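Local coordinates for protein Myo-inositol 2-dehydrogenase (PDB 3CEA) that probably catalyses the NAD-dependent oxidation of myo-inositol at its 2-position, as a two-domain dehydrogenase with a Rossmann-type cofactor domain, at residues A[97-101]-A[301-305]; A[153-158]-A[236-240]. One frame throughout, in Å; residues are numbered along the deposited sequence.

Both interactions are buried, but they stand on opposite sides of the chain's centre, about 29 Å apart between centres, and share no strand or helix. Interaction 1 packs a helix from late in the chain against a strand of the parallel Rossmann sheet; aromatic rings do most of the work, and the carboxylates gather at the end nearest the NAD. Interaction 2 joins two neighbouring parallel strands in the mixed sheet of the C-terminal domain, where main-chain hydrogen bonds dominate and one hydroxyl pair adds a side-chain bond. The first contact touches no other protein chain, whereas the second lies against another subunit.

Interaction 1 (A[97-101]-A[301-305]); sequences NVFCE and EVQDF. With NAD (nicotinamide-adenine-dinucleotide), chain E.
Phe99 and Phe305 meet in an edge-to-face (T-shaped) pair, the edge of Phe99 turned to the face of Phe305, with ring centroids 5.4 Å apart and planes at 69°. The CB of Phe99 adds a CH-pi contact, sitting almost squarely above the middle of the same face, 3.7 Å from the centroid of the Phe305 ring. Phe305 thus receives both the root and the ring edge of one side chain. Its CG is anti to the backbone N, which carries the ring up from the helix to the strand, where CZ comes within 3.6 Å of the Phe99 backbone N. Phe76 meets both rings and extends the aromatic cluster.

The remaining apolar packing is lighter: Val302 CG2 touches the end of the Phe99 ring, 4.3 Å from Phe99 CZ. These contacts seat helix 295-311 on strand 97-100 of the Rossmann domain's parallel sheet, the two short segments running nearly antiparallel at 165°. Strand 126-127 flanks the contact, its Gln127 touching both phenylalanines.

The polar contacts lie toward the cofactor. Glu301 brings its carboxylate to the edge of the Phe99 ring, OE2 being 3.6 Å from Phe99 CZ, and the carboxylate plane stands at 89° to the ring. Beyond it, Glu101 OE2 is 4.0 Å from Glu301 OE2, a close approach of like groups with the carboxylate planes steeply inclined to each other. Glu101 OE2 is also hydrogen-bonded to His23 NE2. The chain of Glu101 bends at chi2, and its other oxygen, OE1, accepts a hydrogen bond of 2.9 Å from N7N, the nicotinamide amide nitrogen of NAD, tying the residue that follows strand 97-100 to the cofactor's carboxamide.

Interaction 2 (A[153-158]-A[236-240]); sequences IIYMRG and VIATL
Tyr155 reaches across to Thr239, its OH donating a 2.7 Å hydrogen bond to Thr239 OG1, which lies near the plane of the ring at its edge. With CG anti to the backbone N (chi1 174°), the phenol runs along the sheet over Ile237, and its CD1 stands 4.0 Å from Ile237 CB. A phenylalanine in place of Tyr155 would probably keep much of this packing but leave Thr239 OG1 without its hydroxyl donor.

Four main-chain bonds join the parallel strands. Ile154 O accepts from Ile237 N at 3.2 Å, with the donor tilted 34° from the carbonyl plane. Ile237 O is reached in its carbonyl plane by the N of Met156, present as selenomethionine, at 3.0 Å, and also receives the CA-H of Tyr155. Met156 O takes Thr239 N at 2.9 Å, while Thr239 O takes Gly158 N at 2.9 Å. Arg157 sends its guanidinium away from this pairing, NH2 forming salt bridges with Glu253 and Glu255 and NE bonding Tyr159 OH of the second subunit.

On the other side of strand 153-163, Ile154 and Tyr155 both face Met257 of strand 251-258, a classic beta bulge. Strand 225-232 borders strand 237-243; helix 182-198 packs on Leu240, and residues of the second subunit touch the opposite face, carrying Tyr155 and Ile237.

Interaction 1 (A[97-101]-A[301-305])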
ATOM      1  N   ASN A  97      38.999  23.939   4.357  1.00 43.77           N
ATOM      2  CA  ASN A  97      38.146  23.106   3.523  1.00 43.59           C
ATOM      3  C   ASN A  97      36.702  23.460   3.837  1.00 43.43           C
ATOM      4  O   ASN A  97      36.346  23.652   5.001  1.00 43.27           O
ATOM      5  CB  ASN A  97      38.415  21.623   3.784  1.00 43.71           C
ATOM      6  CG  ASN A  97      39.846  21.225   3.463  1.00 44.40           C
ATOM      7  OD1 ASN A  97      40.191  20.971   2.307  1.00 45.21           O
ATOM      8  ND2 ASN A  97      40.689  21.168   4.490  1.00 43.63           N
ATOM      9  N   VAL A  98      35.873  23.560   2.803  1.00 43.51           N
ATOM     10  CA  VAL A  98      34.526  24.104   2.961  1.00 43.31           C
ATOM     11  C   VAL A  98      33.429  23.123   2.556  1.00 43.70           C
ATOM     12  O   VAL A  98      33.424  22.596   1.440  1.00 43.51           O
ATOM     13  CB  VAL A  98      34.347  25.435   2.170  1.00 43.22           C
ATOM     14  CG1 VAL A  98      32.928  25.967   2.315  1.00 42.74           C
ATOM     15  CG2 VAL A  98      35.350  26.481   2.629  1.00 41.98           C
ATOM     16  N   PHE A  99      32.510  22.882   3.488  1.00 44.03           N
ATOM     17  CA  PHE A  99      31.234  22.258   3.180  1.00 44.27           C
ATOM     18  C   PHE A  99      30.164  23.340   3.256  1.00 44.69           C
ATOM     19  O   PHE A  99      29.842  23.834   4.338  1.00 44.83           O
ATOM     20  CB  PHE A  99      30.928  21.124   4.161  1.00 44.23           C
ATOM     21  CG  PHE A  99      29.651  20.382   3.858  1.00 44.37           C
ATOM     22  CD1 PHE A  99      28.422  20.856   4.321  1.00 43.48           C
ATOM     23  CD2 PHE A  99      29.679  19.202   3.120  1.00 43.73           C
ATOM     24  CE1 PHE A  99      27.241  20.175   4.045  1.00 43.95           C
ATOM     25  CE2 PHE A  99      28.502  18.509   2.842  1.00 45.19           C
ATOM     26  CZ  PHE A  99      27.279  18.999   3.305  1.00 44.59           C
ATOM     27  N   CYS A 100      29.629  23.714   2.099  1.00 45.18           N
ATOM     28  CA  CYS A 100      28.587  24.730   2.031  1.00 45.63           C
ATOM     29  C   CYS A 100      27.256  24.095   1.657  1.00 46.12           C
ATOM     30  O   CYS A 100      27.183  23.283   0.730  1.00 46.30           O
ATOM     31  CB  CYS A 100      28.962  25.813   1.014  1.00 45.78           C
ATOM     32  SG  CYS A 100      27.926  27.292   1.059  1.00 45.42           S
ATOM     33  N   GLU A 101      26.205  24.464   2.384  1.00 46.49           N
ATOM     34  CA  GLU A 101      24.859  23.998   2.071  1.00 46.87           C
ATOM     35  C   GLU A 101      24.345  24.561   0.755  1.00 47.48           C
ATOM     36  O   GLU A 101      24.834  25.583   0.268  1.00 47.35           O
ATOM     37  CB  GLU A 101      23.877  24.326   3.204  1.00 46.91           C
ATOM     38  CG  GLU A 101      23.710  23.210   4.236  1.00 46.11           C
ATOM     39  CD  GLU A 101      23.212  21.892   3.640  1.00 45.58           C
ATOM     40  OE1 GLU A 101      22.653  21.893   2.520  1.00 44.65           O
ATOM     41  OE2 GLU A 101      23.371  20.848   4.307  1.00 44.88           O
ATOM     42  N   GLU A 301      26.560  12.122   3.952  1.00 43.88           N
ATOM     43  CA  GLU A 301      27.209  13.139   3.109  1.00 43.89           C
ATOM     44  C   GLU A 301      28.299  13.911   3.849  1.00 44.41           C
ATOM     45  O   GLU A 301      29.345  14.218   3.273  1.00 44.78           O
ATOM     46  CB  GLU A 301      26.191  14.113   2.499  1.00 43.72           C
ATOM     47  CG  GLU A 301      25.590  15.115   3.472  1.00 43.41           C
ATOM     48  CD  GLU A 301      24.952  16.306   2.789  1.00 43.60           C
ATOM     49  OE1 GLU A 301      25.152  16.489   1.568  1.00 43.07           O
ATOM     50  OE2 GLU A 301      24.252  17.068   3.485  1.00 43.69           O
ATOM     51  N   VAL A 302      28.042  14.228   5.118  1.00 44.57           N
ATOM     52  CA  VAL A 302      29.006  14.942   5.951  1.00 44.63           C
ATOM     53  C   VAL A 302      30.199  14.038   6.253  1.00 44.50           C
ATOM     54  O   VAL A 302      31.345  14.491   6.249  1.00 44.69           O
ATOM     55  CB  VAL A 302      28.353  15.498   7.244  1.00 44.74           C
ATOM     56  CG1 VAL A 302      29.407  15.976   8.238  1.00 44.09           C
ATOM     57  CG2 VAL A 302      27.404  16.637   6.902  1.00 45.42           C
ATOM     58  N   GLN A 303      29.919  12.757   6.491  1.00 44.24           N
ATOM     59  CA  GLN A 303      30.964  11.754   6.663  1.00 44.21           C
ATOM     60  C   GLN A 303      31.816  11.636   5.398  1.00 44.07           C
ATOM     61  O   GLN A 303      33.039  11.524   5.481  1.00 44.02           O
ATOM     62  CB  GLN A 303      30.362  10.393   7.031  1.00 44.30           C
ATOM     63  CG  GLN A 303      31.397   9.319   7.375  1.00 44.08           C
ATOM     64  CD  GLN A 303      32.103   9.588   8.691  1.00 44.67           C
ATOM     65  OE1 GLN A 303      31.494   9.526   9.760  1.00 45.24           O
ATOM     66  NE2 GLN A 303      33.396   9.886   8.618  1.00 44.31           N
ATOM     67  N   ASP A 304      31.162  11.669   4.238  1.00 44.03           N
ATOM     68  CA  ASP A 304      31.856  11.618   2.951  1.00 44.11           C
ATOM     69  C   ASP A 304      32.784  12.820   2.776  1.00 44.03           C
ATOM     70  O   ASP A 304      33.910  12.673   2.295  1.00 43.91           O
ATOM     71  CB  ASP A 304      30.856  11.532   1.792  1.00 44.13           C
ATOM     72  CG  ASP A 304      31.536  11.389   0.435  1.00 44.72           C
ATOM     73  OD1 ASP A 304      32.370  10.470   0.267  1.00 45.49           O
ATOM     74  OD2 ASP A 304      31.227  12.195  -0.470  1.00 44.14           O
ATOM     75  N   PHE A 305      32.307  13.999   3.180  1.00 43.71           N
ATOM     76  CA  PHE A 305      33.107  15.225   3.156  1.00 43.74           C
ATOM     77  C   PHE A 305      34.339  15.112   4.050  1.00 43.85           C
ATOM     78  O   PHE A 305      35.444  15.464   3.637  1.00 43.90           O
ATOM     79  CB  PHE A 305      32.258  16.436   3.568  1.00 43.71           C
ATOM     80  CG  PHE A 305      33.058  17.684   3.837  1.00 42.92           C
ATOM     81  CD1 PHE A 305      33.530  18.465   2.787  1.00 41.94           C
ATOM     82  CD2 PHE A 305      33.335  18.080   5.142  1.00 43.58           C
ATOM     83  CE1 PHE A 305      34.268  19.619   3.031  1.00 42.08           C
ATOM     84  CE2 PHE A 305      34.073  19.233   5.399  1.00 42.28           C
ATOM     85  CZ  PHE A 305      34.540  20.005   4.340  1.00 42.87           C
TER
HETATM   86  PA  NAD E 400      17.599  29.018   9.527  1.00 47.24           P
HETATM   87  O1A NAD E 400      16.721  28.081  10.264  1.00 46.59           O
HETATM   88  O2A NAD E 400      16.980  30.355   9.386  1.00 47.10           O
HETATM   89  O5B NAD E 400      19.025  29.099  10.269  1.00 50.10           O
HETATM   90  C5B NAD E 400      19.977  30.079   9.907  1.00 53.34           C
HETATM   91  C4B NAD E 400      21.065  30.161  10.976  1.00 54.76           C
HETATM   92  O4B NAD E 400      22.174  30.907  10.504  1.00 55.87           O
HETATM   93  C3B NAD E 400      20.575  30.844  12.242  1.00 55.00           C
HETATM   94  O3B NAD E 400      20.980  30.058  13.335  1.00 54.65           O
HETATM   95  C2B NAD E 400      21.283  32.186  12.262  1.00 56.34           C
HETATM   96  O2B NAD E 400      21.629  32.595  13.566  1.00 57.36           O
HETATM   97  C1B NAD E 400      22.519  31.936  11.413  1.00 55.99           C
HETATM   98  N9A NAD E 400      22.939  33.151  10.690  1.00 56.19           N
HETATM   99  C8A NAD E 400      22.162  33.944   9.881  1.00 56.40           C
HETATM  100  N7A NAD E 400      22.921  34.956   9.402  1.00 56.27           N
HETATM  101  C5A NAD E 400      24.171  34.823   9.899  1.00 56.29           C
HETATM  102  C6A NAD E 400      25.326  35.580   9.734  1.00 55.56           C
HETATM  103  N6A NAD E 400      25.373  36.503   8.779  1.00 55.25           N
HETATM  104  N1A NAD E 400      26.488  35.194  10.380  1.00 56.21           N
HETATM  105  C2A NAD E 400      26.500  34.065  11.184  1.00 55.83           C
HETATM  106  N3A NAD E 400      25.346  33.318  11.344  1.00 55.08           N
HETATM  107  C4A NAD E 400      24.200  33.691  10.711  1.00 56.11           C
HETATM  108  O3  NAD E 400      17.952  28.427   8.070  1.00 49.83           O
HETATM  109  PN  NAD E 400      18.069  26.843   7.799  1.00 48.70           P
HETATM  110  O1N NAD E 400      18.777  26.203   8.933  1.00 46.84           O
HETATM  111  O2N NAD E 400      16.733  26.372   7.382  1.00 49.70           O
HETATM  112  O5D NAD E 400      18.999  26.736   6.492  1.00 49.86           O
HETATM  113  C5D NAD E 400      20.223  27.419   6.351  1.00 48.86           C
HETATM  114  C4D NAD E 400      20.805  27.056   4.988  1.00 48.59           C
HETATM  115  O4D NAD E 400      20.657  25.667   4.750  1.00 48.80           O
HETATM  116  C3D NAD E 400      20.103  27.793   3.857  1.00 48.69           C
HETATM  117  O3D NAD E 400      21.074  28.379   3.021  1.00 48.31           O
HETATM  118  C2D NAD E 400      19.332  26.717   3.116  1.00 48.39           C
HETATM  119  O2D NAD E 400      19.354  26.915   1.723  1.00 48.85           O
HETATM  120  C1D NAD E 400      20.037  25.423   3.500  1.00 48.25           C
HETATM  121  N1N NAD E 400      19.095  24.289   3.583  1.00 48.25           N
HETATM  122  C2N NAD E 400      19.387  23.135   2.900  1.00 48.31           C
HETATM  123  C3N NAD E 400      18.517  22.041   2.953  1.00 48.30           C
HETATM  124  C7N NAD E 400      18.905  20.718   2.356  1.00 49.04           C
HETATM  125  O7N NAD E 400      17.882  19.804   2.037  1.00 47.83           O
HETATM  126  N7N NAD E 400      20.193  20.432   2.141  1.00 48.79           N
HETATM  127  C4N NAD E 400      17.347  22.132   3.704  1.00 47.76           C
HETATM  128  C5N NAD E 400      17.057  23.307   4.394  1.00 47.89           C
HETATM  129  C6N NAD E 400      17.942  24.382   4.325  1.00 47.25           C

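Interaction 2 (A[153-158]-A[236-240])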
ATOM      1  N   ILE A 153      14.603   6.375 -20.085  1.00 39.71           N
ATOM      2  CA  ILE A 153      13.774   7.354 -19.381  1.00 39.41           C
ATOM      3  C   ILE A 153      13.002   8.206 -20.385  1.00 39.70           C
ATOM      4  O   ILE A 153      13.563   8.656 -21.387  1.00 40.00           O
ATOM      5  CB  ILE A 153      14.631   8.264 -18.462  1.00 38.88           C
ATOM      6  CG1 ILE A 153      15.378   7.423 -17.424  1.00 37.59           C
ATOM      7  CG2 ILE A 153      13.768   9.319 -17.772  1.00 39.01           C
ATOM      8  CD1 ILE A 153      16.695   8.021 -16.979  1.00 37.32           C
ATOM      9  N   ILE A 154      11.713   8.407 -20.126  1.00 39.87           N
ATOM     10  CA  ILE A 154      10.896   9.284 -20.966  1.00 39.98           C
ATOM     11  C   ILE A 154      10.351  10.493 -20.199  1.00 39.72           C
ATOM     12  O   ILE A 154      10.109  11.548 -20.787  1.00 39.79           O
ATOM     13  CB  ILE A 154       9.752   8.514 -21.711  1.00 40.15           C
ATOM     14  CG1 ILE A 154       8.743   7.910 -20.728  1.00 40.20           C
ATOM     15  CG2 ILE A 154      10.336   7.442 -22.645  1.00 39.96           C
ATOM     16  CD1 ILE A 154       7.610   7.138 -21.384  1.00 40.20           C
ATOM     17  N   TYR A 155      10.178  10.338 -18.888  1.00 39.44           N
ATOM     18  CA  TYR A 155       9.562  11.373 -18.057  1.00 38.80           C
ATOM     19  C   TYR A 155       9.933  11.230 -16.588  1.00 38.62           C
ATOM     20  O   TYR A 155      10.055  10.118 -16.073  1.00 39.02           O
ATOM     21  CB  TYR A 155       8.035  11.351 -18.215  1.00 38.86           C
ATOM     22  CG  TYR A 155       7.295  12.286 -17.283  1.00 38.51           C
ATOM     23  CD1 TYR A 155       7.132  13.633 -17.602  1.00 37.98           C
ATOM     24  CD2 TYR A 155       6.754  11.820 -16.085  1.00 38.31           C
ATOM     25  CE1 TYR A 155       6.453  14.498 -16.751  1.00 38.50           C
ATOM     26  CE2 TYR A 155       6.075  12.676 -15.222  1.00 38.48           C
ATOM     27  CZ  TYR A 155       5.929  14.015 -15.564  1.00 39.19           C
ATOM     28  OH  TYR A 155       5.249  14.868 -14.728  1.00 38.92           O
HETATM   29  N   MSE A 156      10.095  12.368 -15.918  1.00 37.94           N
HETATM   30  CA  MSE A 156      10.411  12.391 -14.495  1.00 36.69           C
HETATM   31  C   MSE A 156       9.579  13.434 -13.766  1.00 38.26           C
HETATM   32  O   MSE A 156       9.296  14.505 -14.300  1.00 38.19           O
HETATM   33  CB  MSE A 156      11.904  12.643 -14.267  1.00 37.03           C
HETATM   34  CG  MSE A 156      12.806  11.535 -14.809  1.00 35.74           C
HETATM   35 SE   MSE A 156      14.665  11.743 -14.315  0.75 32.42          SE
HETATM   36  CE  MSE A 156      14.498  11.630 -12.363  1.00 34.74           C
ATOM     37  N   ARG A 157       9.190  13.108 -12.540  1.00 39.50           N
ATOM     38  CA  ARG A 157       8.350  13.992 -11.748  1.00 40.95           C
ATOM     39  C   ARG A 157       8.905  14.107 -10.337  1.00 41.26           C
ATOM     40  O   ARG A 157       9.070  13.106  -9.641  1.00 41.27           O
ATOM     41  CB  ARG A 157       6.912  13.473 -11.735  1.00 40.84           C
ATOM     42  CG  ARG A 157       5.909  14.394 -11.067  1.00 42.46           C
ATOM     43  CD  ARG A 157       4.482  13.887 -11.256  1.00 41.87           C
ATOM     44  NE  ARG A 157       4.327  12.465 -10.931  1.00 45.40           N
ATOM     45  CZ  ARG A 157       4.177  11.979  -9.698  1.00 48.07           C
ATOM     46  NH1 ARG A 157       4.164  12.794  -8.644  1.00 47.76           N
ATOM     47  NH2 ARG A 157       4.044  10.668  -9.519  1.00 46.93           N
ATOM     48  N   GLY A 158       9.205  15.337  -9.934  1.00 41.78           N
ATOM     49  CA  GLY A 158       9.734  15.611  -8.608  1.00 41.88           C
ATOM     50  C   GLY A 158       8.771  16.445  -7.794  1.00 42.33           C
ATOM     51  O   GLY A 158       8.325  17.503  -8.241  1.00 42.28           O
ATOM     52  N   VAL A 236      13.634  13.969 -23.004  1.00 42.30           N
ATOM     53  CA  VAL A 236      12.957  13.720 -21.731  1.00 41.53           C
ATOM     54  C   VAL A 236      12.121  14.923 -21.275  1.00 41.43           C
ATOM     55  O   VAL A 236      12.486  16.078 -21.508  1.00 41.59           O
ATOM     56  CB  VAL A 236      13.971  13.275 -20.634  1.00 41.47           C
ATOM     57  CG1 VAL A 236      13.281  13.043 -19.294  1.00 40.77           C
ATOM     58  CG2 VAL A 236      14.713  12.009 -21.068  1.00 39.89           C
ATOM     59  N   ILE A 237      10.980  14.641 -20.657  1.00 40.86           N
ATOM     60  CA  ILE A 237      10.112  15.685 -20.128  1.00 40.33           C
ATOM     61  C   ILE A 237      10.056  15.540 -18.611  1.00 40.56           C
ATOM     62  O   ILE A 237      10.100  14.429 -18.090  1.00 40.88           O
ATOM     63  CB  ILE A 237       8.694  15.614 -20.750  1.00 40.34           C
ATOM     64  CG1 ILE A 237       8.786  15.602 -22.285  1.00 37.98           C
ATOM     65  CG2 ILE A 237       7.839  16.793 -20.281  1.00 39.23           C
ATOM     66  CD1 ILE A 237       7.602  14.967 -22.980  1.00 35.31           C
ATOM     67  N   ALA A 238       9.990  16.659 -17.899  1.00 40.59           N
ATOM     68  CA  ALA A 238       9.980  16.620 -16.442  1.00 40.97           C
ATOM     69  C   ALA A 238       9.053  17.661 -15.833  1.00 41.58           C
ATOM     70  O   ALA A 238       8.884  18.754 -16.376  1.00 41.66           O
ATOM     71  CB  ALA A 238      11.395  16.773 -15.888  1.00 40.81           C
ATOM     72  N   THR A 239       8.447  17.295 -14.708  1.00 42.01           N
ATOM     73  CA  THR A 239       7.636  18.207 -13.914  1.00 42.36           C
ATOM     74  C   THR A 239       8.263  18.328 -12.533  1.00 42.48           C
ATOM     75  O   THR A 239       8.688  17.327 -11.953  1.00 42.13           O
ATOM     76  CB  THR A 239       6.184  17.701 -13.774  1.00 42.31           C
ATOM     77  OG1 THR A 239       5.612  17.526 -15.074  1.00 44.32           O
ATOM     78  CG2 THR A 239       5.325  18.682 -12.980  1.00 43.16           C
ATOM     79  N   LEU A 240       8.327  19.555 -12.022  1.00 43.02           N
ATOM     80  CA  LEU A 240       8.779  19.813 -10.656  1.00 43.48           C
ATOM     81  C   LEU A 240       7.693  20.550  -9.893  1.00 43.58           C
ATOM     82  O   LEU A 240       7.126  21.525 -10.392  1.00 43.45           O
ATOM     83  CB  LEU A 240      10.046  20.668 -10.635  1.00 43.52           C
ATOM     84  CG  LEU A 240      11.181  20.446 -11.631  1.00 45.41           C
ATOM     85  CD1 LEU A 240      12.014  21.715 -11.705  1.00 46.43           C
ATOM     86  CD2 LEU A 240      12.039  19.252 -11.249  1.00 44.66           C
TER